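Local structure of acetylxylan esterase A (Aspergillus awamori, 5X6S) at the interface of chains A and B. The protein catalyses the removal of acetyl side groups from the backbone of acetylated xylans, acting as a secreted serine esterase of carbohydrate esterase family 1. Numbering follows the deposited sequence. Chains: chain A/B, Acetylxylan esterase A.

The interface of chains A and B. Residues chain A 86, 134, 184, 187; chain B 109-112.
A:His86 and B:Asp109 approach from opposite directions, ring and carboxylate planes 37° apart. Ring nitrogen NE2 donates to carboxylate oxygen OD2 at 2.7 Å, nearly straight (162° at the hydrogen), reaching its syn side somewhat out of the carboxylate plane. Histidine suits this place because its flat ring can present an N-H at the edge while a face packs within its own chain: CE2 of A:Tyr184 lies 3.4 Å above the imidazole plane. This cover may help hold the phenol in place; its hydroxyl OH shares a hydrogen bond of 2.6 Å with OG of B:Ser111. Tyrosine thus combines a packing face with a hydroxyl reaching across.

On the B side, the small serine hydroxyl can serve two partners. OG, placed between backbone N and carbonyl carbon (chi1 64°), also donates to OD1 of B:Asp109 from above the carboxylate plane; B:Ser111 N reaches OD1 on the anti side, from the same face. Together they probably restrain the carboxylate's rotation, leaving OD2 to the histidine.

Among apolar contacts, A:Glu134 CB lies 3.7 Å from B:Ser111 CB, and A:Tyr187 CE1 lies 4.0 Å from the same carbon. A:Glu134 OE2, at the in-plane edge of the imidazole, is 4.1 Å from B:Asp109 OD1; the two carboxylates may favour a protonated ring. The enzyme is a monomer, so this two-fold pairing may reflect crystal packing.

Water 1 bridges the chains, 2.9 Å from A:Glu134 OE2 and 3.2 Å from B:Ser110 N.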
loop_
_atom_site.group_PDB
_atom_site.type_symbol
_atom_site.label_atom_id
_atom_site.label_comp_id
_atom_site.label_asym_id
_atom_site.label_seq_id
_atom_site.Cartn_x
_atom_site.Cartn_y
_atom_site.Cartn_z
ATOM N N HIS A 86 -6.628 -9.993 -10.059
ATOM C CA HIS A 86 -5.309 -9.549 -9.544
ATOM C C HIS A 86 -4.251 -10.458 -10.194
ATOM O O HIS A 86 -4.370 -11.712 -10.126
ATOM C CB HIS A 86 -5.264 -9.723 -8.007
ATOM C CG HIS A 86 -3.973 -9.327 -7.358
ATOM N ND1 HIS A 86 -3.577 -8.008 -7.208
ATOM C CD2 HIS A 86 -3.011 -10.073 -6.766
ATOM C CE1 HIS A 86 -2.430 -7.963 -6.560
ATOM N NE2 HIS A 86 -2.065 -9.201 -6.277
ATOM N N GLU A 134 -4.291 -2.518 -3.298
ATOM C CA GLU A 134 -3.047 -2.182 -2.587
ATOM C C GLU A 134 -2.318 -0.957 -3.110
ATOM O O GLU A 134 -1.575 -0.353 -2.377
ATOM C CB GLU A 134 -2.072 -3.380 -2.575
ATOM C CG GLU A 134 -1.399 -3.752 -3.929
ATOM C CD GLU A 134 -2.245 -4.588 -4.885
ATOM O OE1 GLU A 134 -3.430 -4.856 -4.568
ATOM O OE2 GLU A 134 -1.738 -4.990 -5.968
ATOM N N TYR A 184 -9.634 -10.120 -6.239
ATOM C CA TYR A 184 -8.431 -10.452 -5.507
ATOM C C TYR A 184 -8.839 -11.329 -4.320
ATOM O O TYR A 184 -8.910 -10.835 -3.181
ATOM C CB TYR A 184 -7.671 -9.181 -5.039
ATOM C CG TYR A 184 -6.298 -9.406 -4.469
ATOM C CD1 TYR A 184 -5.805 -10.683 -4.219
ATOM C CD2 TYR A 184 -5.450 -8.316 -4.178
ATOM C CE1 TYR A 184 -4.541 -10.868 -3.703
ATOM C CE2 TYR A 184 -4.203 -8.501 -3.632
ATOM C CZ TYR A 184 -3.741 -9.771 -3.378
ATOM O OH TYR A 184 -2.494 -9.966 -2.801
ATOM N N TYR A 187 -7.897 -11.179 -0.220
ATOM C CA TYR A 187 -7.274 -9.923 0.140
ATOM C C TYR A 187 -8.035 -9.257 1.239
ATOM O O TYR A 187 -9.226 -9.093 1.114
ATOM C CB TYR A 187 -7.260 -8.936 -1.046
ATOM C CG TYR A 187 -6.593 -7.626 -0.724
ATOM C CD1 TYR A 187 -5.205 -7.559 -0.580
ATOM C CD2 TYR A 187 -7.316 -6.453 -0.616
ATOM C CE1 TYR A 187 -4.558 -6.371 -0.330
ATOM C CE2 TYR A 187 -6.664 -5.226 -0.325
ATOM C CZ TYR A 187 -5.280 -5.192 -0.208
ATOM O OH TYR A 187 -4.590 -4.022 0.064
ATOM N N ASP B 109 4.775 -8.514 -5.903
ATOM C CA ASP B 109 3.450 -8.135 -5.525
ATOM C C ASP B 109 3.510 -7.147 -4.373
ATOM O O ASP B 109 3.830 -7.520 -3.271
ATOM C CB ASP B 109 2.641 -9.366 -5.161
ATOM C CG ASP B 109 1.169 -9.093 -5.090
ATOM O OD1 ASP B 109 0.767 -7.982 -4.666
ATOM O OD2 ASP B 109 0.409 -10.028 -5.442
ATOM N N SER B 110 3.095 -5.901 -4.604
ATOM C CA SER B 110 3.195 -4.862 -3.545
ATOM C C SER B 110 2.329 -5.110 -2.279
ATOM O O SER B 110 2.554 -4.505 -1.209
ATOM C CB SER B 110 2.968 -3.457 -4.126
ATOM O OG SER B 110 1.600 -3.157 -4.094
ATOM N N SER B 111 1.348 -6.008 -2.403
ATOM C CA SER B 111 0.461 -6.342 -1.304
ATOM C C SER B 111 1.087 -7.439 -0.451
ATOM O O SER B 111 0.521 -7.831 0.555
ATOM C CB SER B 111 -0.890 -6.861 -1.845
ATOM O OG SER B 111 -0.755 -8.092 -2.570
ATOM N N LYS B 112 2.228 -7.974 -0.893
ATOM C CA LYS B 112 2.899 -9.077 -0.161
ATOM C C LYS B 112 4.353 -8.699 0.246
ATOM O O LYS B 112 5.298 -9.428 -0.059
ATOM C CB LYS B 112 2.912 -10.394 -1.001
ATOM C CG LYS B 112 1.490 -10.933 -1.296
ATOM C CD LYS B 112 1.474 -12.086 -2.277
ATOM C CE LYS B 112 0.029 -12.539 -2.532
ATOM N NZ LYS B 112 0.082 -13.857 -3.263
HETATM O O HOH W 1 1.038 -4.871 -6.761
#